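PDB 2QS7: uncharacterized protein from Sulfolobus solfataricus P2, which is of unknown function but belongs to the DsrE/DsrF-like family and is probably an oxidoreductase. Local coordinates for residues K9-K21 / F132-I144. Sequence-based numbering, arbitrary orientation.
Sequences KLSIIVFSGTIDK and FLDRAEGGTTLFI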
ATOM      1  N   LYS A   9      -0.801   3.429  18.757  1.00 52.93           N
ATOM      2  CA  LYS A   9      -1.325   4.305  17.717  1.00 54.46           C
ATOM      3  C   LYS A   9      -1.217   3.689  16.365  1.00 53.45           C
ATOM      4  O   LYS A   9      -0.222   3.040  16.049  1.00 50.78           O
ATOM      5  CB  LYS A   9      -0.495   5.605  17.773  1.00 56.74           C
ATOM      6  CG  LYS A   9      -0.869   6.663  16.780  1.00 59.70           C
ATOM      7  CD  LYS A   9      -0.184   8.038  17.164  1.00 60.62           C
ATOM      8  CE  LYS A   9       1.303   8.006  17.104  1.00 57.85           C
ATOM      9  NZ  LYS A   9       1.908   9.374  17.217  1.00 52.96           N
ATOM     10  N   LEU A  10      -2.260   3.890  15.576  1.00 52.00           N
ATOM     11  CA  LEU A  10      -2.331   3.476  14.195  1.00 50.69           C
ATOM     12  C   LEU A  10      -2.726   4.683  13.333  1.00 52.02           C
ATOM     13  O   LEU A  10      -3.701   5.362  13.611  1.00 50.15           O
ATOM     14  CB  LEU A  10      -3.409   2.420  14.022  1.00 49.74           C
ATOM     15  CG  LEU A  10      -3.684   1.923  12.595  1.00 53.61           C
ATOM     16  CD1 LEU A  10      -2.467   1.230  11.994  1.00 49.45           C
ATOM     17  CD2 LEU A  10      -4.915   0.974  12.619  1.00 47.14           C
ATOM     18  N   SER A  11      -1.955   4.931  12.279  1.00 50.94           N
ATOM     19  CA  SER A  11      -2.252   6.000  11.352  1.00 50.00           C
ATOM     20  C   SER A  11      -2.321   5.418   9.958  1.00 50.27           C
ATOM     21  O   SER A  11      -1.491   4.605   9.557  1.00 49.57           O
ATOM     22  CB  SER A  11      -1.202   7.112  11.454  1.00 50.75           C
ATOM     23  OG  SER A  11      -1.077   7.639  12.805  1.00 50.05           O
ATOM     24  N   ILE A  12      -3.322   5.835   9.206  1.00 50.82           N
ATOM     25  CA  ILE A  12      -3.515   5.297   7.858  1.00 51.70           C
ATOM     26  C   ILE A  12      -3.739   6.399   6.864  1.00 51.75           C
ATOM     27  O   ILE A  12      -4.563   7.287   7.103  1.00 49.55           O
ATOM     28  CB  ILE A  12      -4.779   4.385   7.796  1.00 52.64           C
ATOM     29  CG1 ILE A  12      -4.707   3.284   8.858  1.00 54.18           C
ATOM     30  CG2 ILE A  12      -4.966   3.794   6.363  1.00 52.08           C
ATOM     31  CD1 ILE A  12      -5.972   2.381   8.835  1.00 51.94           C
ATOM     32  N   ILE A  13      -2.983   6.342   5.758  1.00 52.39           N
ATOM     33  CA  ILE A  13      -3.175   7.240   4.624  1.00 52.69           C
ATOM     34  C   ILE A  13      -4.130   6.483   3.721  1.00 51.27           C
ATOM     35  O   ILE A  13      -3.806   5.411   3.164  1.00 52.08           O
ATOM     36  CB  ILE A  13      -1.899   7.580   3.848  1.00 54.65           C
ATOM     37  CG1 ILE A  13      -0.917   8.298   4.752  1.00 55.80           C
ATOM     38  CG2 ILE A  13      -2.205   8.451   2.593  1.00 47.71           C
ATOM     39  CD1 ILE A  13       0.481   8.536   4.093  1.00 56.44           C
ATOM     40  N   VAL A  14      -5.343   7.000   3.643  1.00 51.45           N
ATOM     41  CA  VAL A  14      -6.404   6.363   2.840  1.00 50.43           C
ATOM     42  C   VAL A  14      -6.358   7.006   1.493  1.00 52.51           C
ATOM     43  O   VAL A  14      -6.997   8.040   1.245  1.00 52.46           O
ATOM     44  CB  VAL A  14      -7.809   6.514   3.483  1.00 50.97           C
ATOM     45  CG1 VAL A  14      -8.860   5.736   2.675  1.00 48.34           C
ATOM     46  CG2 VAL A  14      -7.792   6.058   4.963  1.00 49.53           C
ATOM     47  N   PHE A  15      -5.538   6.414   0.626  1.00 51.41           N
ATOM     48  CA  PHE A  15      -5.366   6.900  -0.750  1.00 51.32           C
ATOM     49  C   PHE A  15      -6.394   6.339  -1.708  1.00 51.87           C
ATOM     50  O   PHE A  15      -6.878   7.049  -2.649  1.00 52.15           O
ATOM     51  CB  PHE A  15      -3.970   6.474  -1.220  1.00 50.63           C
ATOM     52  CG  PHE A  15      -3.715   6.684  -2.663  1.00 50.77           C
ATOM     53  CD1 PHE A  15      -3.233   7.883  -3.127  1.00 54.96           C
ATOM     54  CD2 PHE A  15      -3.968   5.684  -3.582  1.00 53.36           C
ATOM     55  CE1 PHE A  15      -3.013   8.060  -4.462  1.00 51.11           C
ATOM     56  CE2 PHE A  15      -3.721   5.869  -4.886  1.00 49.31           C
ATOM     57  CZ  PHE A  15      -3.256   7.053  -5.335  1.00 48.49           C
ATOM     58  N   SER A  16      -6.689   5.050  -1.518  1.00 52.15           N
ATOM     59  CA  SER A  16      -7.614   4.329  -2.423  1.00 54.14           C
ATOM     60  C   SER A  16      -9.077   4.670  -2.182  1.00 54.21           C
ATOM     61  O   SER A  16      -9.464   5.125  -1.105  1.00 53.84           O
ATOM     62  CB  SER A  16      -7.389   2.825  -2.300  1.00 55.05           C
ATOM     63  OG  SER A  16      -6.025   2.511  -2.556  1.00 53.92           O
ATOM     64  N   GLY A  17      -9.889   4.473  -3.223  1.00 56.23           N
ATOM     65  CA  GLY A  17     -11.303   4.778  -3.149  1.00 55.73           C
ATOM     66  C   GLY A  17     -12.228   3.641  -3.569  1.00 54.87           C
ATOM     67  O   GLY A  17     -13.406   3.861  -3.663  1.00 56.97           O
ATOM     68  N   THR A  18     -11.705   2.443  -3.794  1.00 53.90           N
ATOM     69  CA  THR A  18     -12.533   1.304  -4.165  1.00 54.38           C
ATOM     70  C   THR A  18     -13.056   0.666  -2.882  1.00 53.18           C
ATOM     71  O   THR A  18     -12.444   0.750  -1.836  1.00 52.15           O
ATOM     72  CB  THR A  18     -11.777   0.297  -5.056  1.00 53.54           C
ATOM     73  OG1 THR A  18     -10.564  -0.115  -4.407  1.00 58.60           O
ATOM     74  CG2 THR A  18     -11.429   0.938  -6.368  1.00 56.14           C
ATOM     75  N   ILE A  19     -14.203   0.010  -2.978  1.00 52.58           N
ATOM     76  CA  ILE A  19     -14.850  -0.560  -1.810  1.00 53.63           C
ATOM     77  C   ILE A  19     -14.003  -1.627  -1.131  1.00 53.61           C
ATOM     78  O   ILE A  19     -14.006  -1.701   0.088  1.00 52.89           O
ATOM     79  CB  ILE A  19     -16.286  -1.105  -2.140  1.00 54.11           C
ATOM     80  CG1 ILE A  19     -17.081  -1.410  -0.869  1.00 56.95           C
ATOM     81  CG2 ILE A  19     -16.235  -2.345  -3.026  1.00 52.83           C
ATOM     82  CD1 ILE A  19     -17.374  -0.201  -0.048  1.00 65.94           C
ATOM     83  N   ASP A  20     -13.272  -2.417  -1.910  1.00 53.01           N
ATOM     84  CA  ASP A  20     -12.452  -3.481  -1.336  1.00 53.71           C
ATOM     85  C   ASP A  20     -11.296  -2.942  -0.529  1.00 54.35           C
ATOM     86  O   ASP A  20     -10.774  -3.648   0.316  1.00 55.71           O
ATOM     87  CB  ASP A  20     -11.971  -4.475  -2.400  1.00 54.41           C
ATOM     88  CG  ASP A  20     -11.262  -3.801  -3.542  1.00 58.62           C
ATOM     89  OD1 ASP A  20     -11.927  -2.986  -4.229  1.00 58.87           O
ATOM     90  OD2 ASP A  20     -10.064  -4.108  -3.765  1.00 61.95           O
ATOM     91  N   LYS A  21     -10.900  -1.692  -0.754  1.00 55.46           N
ATOM     92  CA  LYS A  21      -9.853  -1.087   0.066  1.00 56.42           C
ATOM     93  C   LYS A  21     -10.435  -0.254   1.209  1.00 55.49           C
ATOM     94  O   LYS A  21      -9.851  -0.150   2.280  1.00 57.62           O
ATOM     95  CB  LYS A  21      -8.870  -0.297  -0.776  1.00 59.77           C
ATOM     96  CG  LYS A  21      -8.060  -1.208  -1.702  1.00 67.02           C
ATOM     97  CD  LYS A  21      -6.627  -0.719  -1.887  1.00 74.38           C
ATOM     98  CE  LYS A  21      -5.848  -1.576  -2.885  1.00 78.23           C
ATOM     99  NZ  LYS A  21      -4.467  -1.045  -3.196  1.00 85.31           N
ATOM    100  N   PHE A 132       0.326  15.183   9.032  1.00 53.72           N
ATOM    101  CA  PHE A 132       0.059  13.778   9.213  0.50 56.54           C
ATOM    102  C   PHE A 132       1.321  12.982   9.585  1.00 56.30           C
ATOM    103  O   PHE A 132       1.230  12.129  10.426  1.00 57.98           O
ATOM    104  CB  PHE A 132      -0.803  13.194   8.070  0.50 59.51           C
ATOM    105  CG  PHE A 132      -1.682  12.057   8.515  0.50 58.28           C
ATOM    106  CD1 PHE A 132      -2.875  12.314   9.188  0.50 60.08           C
ATOM    107  CD2 PHE A 132      -1.308  10.743   8.303  0.50 62.49           C
ATOM    108  CE1 PHE A 132      -3.670  11.279   9.629  0.50 53.78           C
ATOM    109  CE2 PHE A 132      -2.109   9.705   8.735  0.50 61.57           C
ATOM    110  CZ  PHE A 132      -3.288   9.978   9.406  0.50 61.19           C
ATOM    111  N   LEU A 133       2.468  13.310   9.056  1.00 57.45           N
ATOM    112  CA  LEU A 133       3.668  12.692   9.493  1.00 58.75           C
ATOM    113  C   LEU A 133       3.898  12.872  10.959  1.00 56.82           C
ATOM    114  O   LEU A 133       4.439  11.980  11.637  1.00 56.02           O
ATOM    115  CB  LEU A 133       4.895  13.336   8.813  1.00 64.65           C
ATOM    116  CG  LEU A 133       5.562  12.834   7.511  1.00 68.72           C
ATOM    117  CD1 LEU A 133       4.580  12.482   6.468  1.00 72.00           C
ATOM    118  CD2 LEU A 133       6.518  13.930   7.010  1.00 65.50           C
ATOM    119  N   ASP A 134       3.637  14.088  11.445  1.00 52.48           N
ATOM    120  CA  ASP A 134       3.822  14.395  12.835  1.00 52.63           C
ATOM    121  C   ASP A 134       2.926  13.565  13.680  1.00 53.40           C
ATOM    122  O   ASP A 134       3.340  13.001  14.663  1.00 51.34           O
ATOM    123  CB  ASP A 134       3.442  15.844  13.111  1.00 56.63           C
ATOM    124  CG  ASP A 134       4.555  16.849  12.795  1.00 63.88           C
ATOM    125  OD1 ASP A 134       5.686  16.472  12.398  1.00 68.21           O
ATOM    126  OD2 ASP A 134       4.274  18.053  13.002  1.00 68.15           O
ATOM    127  N   ARG A 135       1.658  13.509  13.308  1.00 52.78           N
ATOM    128  CA  ARG A 135       0.708  12.670  14.058  1.00 53.66           C
ATOM    129  C   ARG A 135       1.010  11.221  14.039  1.00 56.04           C
ATOM    130  O   ARG A 135       0.848  10.559  15.049  1.00 58.45           O
ATOM    131  CB  ARG A 135      -0.734  12.859  13.537  1.00 56.07           C
ATOM    132  CG  ARG A 135      -1.536  13.622  14.455  1.00 55.29           C
ATOM    133  CD  ARG A 135      -2.936  13.512  14.218  1.00 67.92           C
ATOM    134  NE  ARG A 135      -3.578  13.312  15.501  1.00 68.26           N
ATOM    135  CZ  ARG A 135      -3.993  14.258  16.323  1.00 65.14           C
ATOM    136  NH1 ARG A 135      -3.855  15.539  16.057  1.00 63.57           N
ATOM    137  NH2 ARG A 135      -4.580  13.884  17.436  1.00 76.15           N
ATOM    138  N   ALA A 136       1.511  10.717  12.918  1.00 54.87           N
ATOM    139  CA  ALA A 136       1.844   9.303  12.807  1.00 55.12           C
ATOM    140  C   ALA A 136       3.091   8.839  13.504  1.00 55.34           C
ATOM    141  O   ALA A 136       3.274   7.636  13.761  1.00 53.85           O
ATOM    142  CB  ALA A 136       2.007   8.929  11.361  1.00 54.71           C
ATOM    143  N   GLU A 137       3.996   9.765  13.736  1.00 55.01           N
ATOM    144  CA  GLU A 137       5.291   9.451  14.284  1.00 56.83           C
ATOM    145  C   GLU A 137       5.200   8.630  15.553  1.00 54.75           C
ATOM    146  O   GLU A 137       4.463   8.964  16.432  1.00 52.63           O
ATOM    147  CB  GLU A 137       6.011  10.773  14.600  1.00 57.14           C
ATOM    148  CG  GLU A 137       7.524  10.660  14.795  1.00 66.56           C
ATOM    149  CD  GLU A 137       8.134  12.018  15.286  1.00 74.31           C
ATOM    150  OE1 GLU A 137       7.502  13.097  15.045  1.00 93.50           O
ATOM    151  OE2 GLU A 137       9.216  12.000  15.925  1.00 97.53           O
ATOM    152  N   GLY A 138       5.942   7.533  15.602  1.00 54.38           N
ATOM    153  CA  GLY A 138       5.990   6.680  16.759  1.00 54.23           C
ATOM    154  C   GLY A 138       4.969   5.564  16.781  1.00 55.01           C
ATOM    155  O   GLY A 138       5.057   4.710  17.639  1.00 55.34           O
ATOM    156  N   GLY A 139       4.014   5.538  15.863  1.00 52.46           N
ATOM    157  CA  GLY A 139       3.038   4.436  15.848  1.00 52.49           C
ATOM    158  C   GLY A 139       3.167   3.611  14.572  1.00 54.67           C
ATOM    159  O   GLY A 139       4.084   3.822  13.774  1.00 54.22           O
ATOM    160  N   THR A 140       2.230   2.701  14.358  1.00 51.16           N
ATOM    161  CA  THR A 140       2.184   1.937  13.140  1.00 51.84           C
ATOM    162  C   THR A 140       1.531   2.811  12.112  1.00 50.76           C
ATOM    163  O   THR A 140       0.518   3.455  12.404  1.00 52.25           O
ATOM    164  CB  THR A 140       1.383   0.666  13.401  1.00 53.65           C
ATOM    165  OG1 THR A 140       2.165  -0.117  14.300  1.00 55.19           O
ATOM    166  CG2 THR A 140       1.142  -0.081  12.138  1.00 51.39           C
ATOM    167  N   THR A 141       2.097   2.845  10.907  1.00 50.69           N
ATOM    168  CA  THR A 141       1.559   3.686   9.802  1.00 50.51           C
ATOM    169  C   THR A 141       1.477   2.897   8.533  1.00 51.06           C
ATOM    170  O   THR A 141       2.400   2.149   8.225  1.00 51.94           O
ATOM    171  CB  THR A 141       2.434   4.947   9.542  1.00 50.93           C
ATOM    172  OG1 THR A 141       2.621   5.668  10.770  1.00 55.70           O
ATOM    173  CG2 THR A 141       1.773   5.858   8.544  1.00 50.25           C
ATOM    174  N   LEU A 142       0.325   3.004   7.871  1.00 50.82           N
ATOM    175  CA  LEU A 142      -0.007   2.245   6.637  1.00 51.04           C
ATOM    176  C   LEU A 142      -0.473   3.173   5.551  1.00 51.41           C
ATOM    177  O   LEU A 142      -1.082   4.203   5.844  1.00 52.44           O
ATOM    178  CB  LEU A 142      -1.156   1.274   6.900  1.00 52.19           C
ATOM    179  CG  LEU A 142      -0.978   0.275   8.050  1.00 55.62           C
ATOM    180  CD1 LEU A 142      -2.274  -0.452   8.255  1.00 49.32           C
ATOM    181  CD2 LEU A 142       0.191  -0.685   7.830  1.00 49.09           C
ATOM    182  N   PHE A 143      -0.181   2.802   4.308  1.00 51.29           N
ATOM    183  CA  PHE A 143      -0.659   3.483   3.112  1.00 50.99           C
ATOM    184  C   PHE A 143      -1.533   2.462   2.389  1.00 51.84           C
ATOM    185  O   PHE A 143      -1.044   1.372   1.993  1.00 49.93           O
ATOM    186  CB  PHE A 143       0.517   3.918   2.226  1.00 51.26           C
ATOM    187  CG  PHE A 143       0.114   4.707   1.016  1.00 49.96           C
ATOM    188  CD1 PHE A 143      -0.379   4.066  -0.130  1.00 51.27           C
ATOM    189  CD2 PHE A 143       0.227   6.074   1.009  1.00 51.04           C
ATOM    190  CE1 PHE A 143      -0.724   4.796  -1.229  1.00 52.95           C
ATOM    191  CE2 PHE A 143      -0.132   6.815  -0.084  1.00 53.20           C
ATOM    192  CZ  PHE A 143      -0.600   6.201  -1.196  1.00 49.39           C
ATOM    193  N   ILE A 144      -2.817   2.805   2.275  1.00 53.57           N
ATOM    194  CA  ILE A 144      -3.836   1.963   1.690  1.00 55.79           C
ATOM    195  C   ILE A 144      -4.471   2.626   0.451  1.00 60.40           C
ATOM    196  O   ILE A 144      -5.025   3.739   0.542  1.00 60.96           O
ATOM    197  CB  ILE A 144      -4.946   1.634   2.726  1.00 55.78           C
ATOM    198  CG1 ILE A 144      -4.307   0.977   3.952  1.00 57.27           C
ATOM    199  CG2 ILE A 144      -6.044   0.718   2.072  1.00 50.82           C
ATOM    200  CD1 ILE A 144      -5.238   0.372   4.941  1.00 54.84           C
ATOM    201  OXT ILE A 144      -4.455   2.057  -0.651  1.00 61.54           O
TER
HETATM  202  O   HOH W   1       0.956   6.116  13.695  1.00 37.15           O
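Ile13 and Phe143 pair across two parallel strands, 9-14 and 140-143. CG2 of Ile13 fits against the CD2-CE2 side of the Phe143 ring, 3.8 Å from CD2. Phe143 CZ presses on the CB-CG bond of Phe15, 3.4 Å from Phe15 CB. Near the other end of this face, where helix 129-136 packs on the sheet, Ser11 CB touches both Phe132 CE2 and the methyl of Ala136. Ser11 OG bonds to Asn40 and to a water that also reaches Ala136 O and Thr140 O. On the opposite face, Ile12 CG2 meets the end of Ile144, 3.7 Å from CD1, and Leu10 CD1 touches both Thr140 CG2 and Leu142 CD1. Helix 19-34 packs on this side. Lys9 reaches round the helix end. Lys9 CG is anti to the backbone N (chi1 -180°) and the chain bends at chi3, which brings Lys9 NZ to 2.7 Å from both Arg135 O and Glu137 O. An alanine here is likely to leave both carbonyls without this donor and the turn at Ala136 to Gly139 less firmly tied. The chain terminus is gripped too: Ile144 O accepts from Phe15 N and Ser16 N, and Ile144 OXT takes a short 2.5 Å bond from Ser16 OG. Strand 9-14 thus sits inside a parallel sheet, with 140-143 outermost within this chain, where the third subunit packs, and helices on both faces, the three-layer alpha/beta/alpha sandwich of DsrE/DsrF-like proteins.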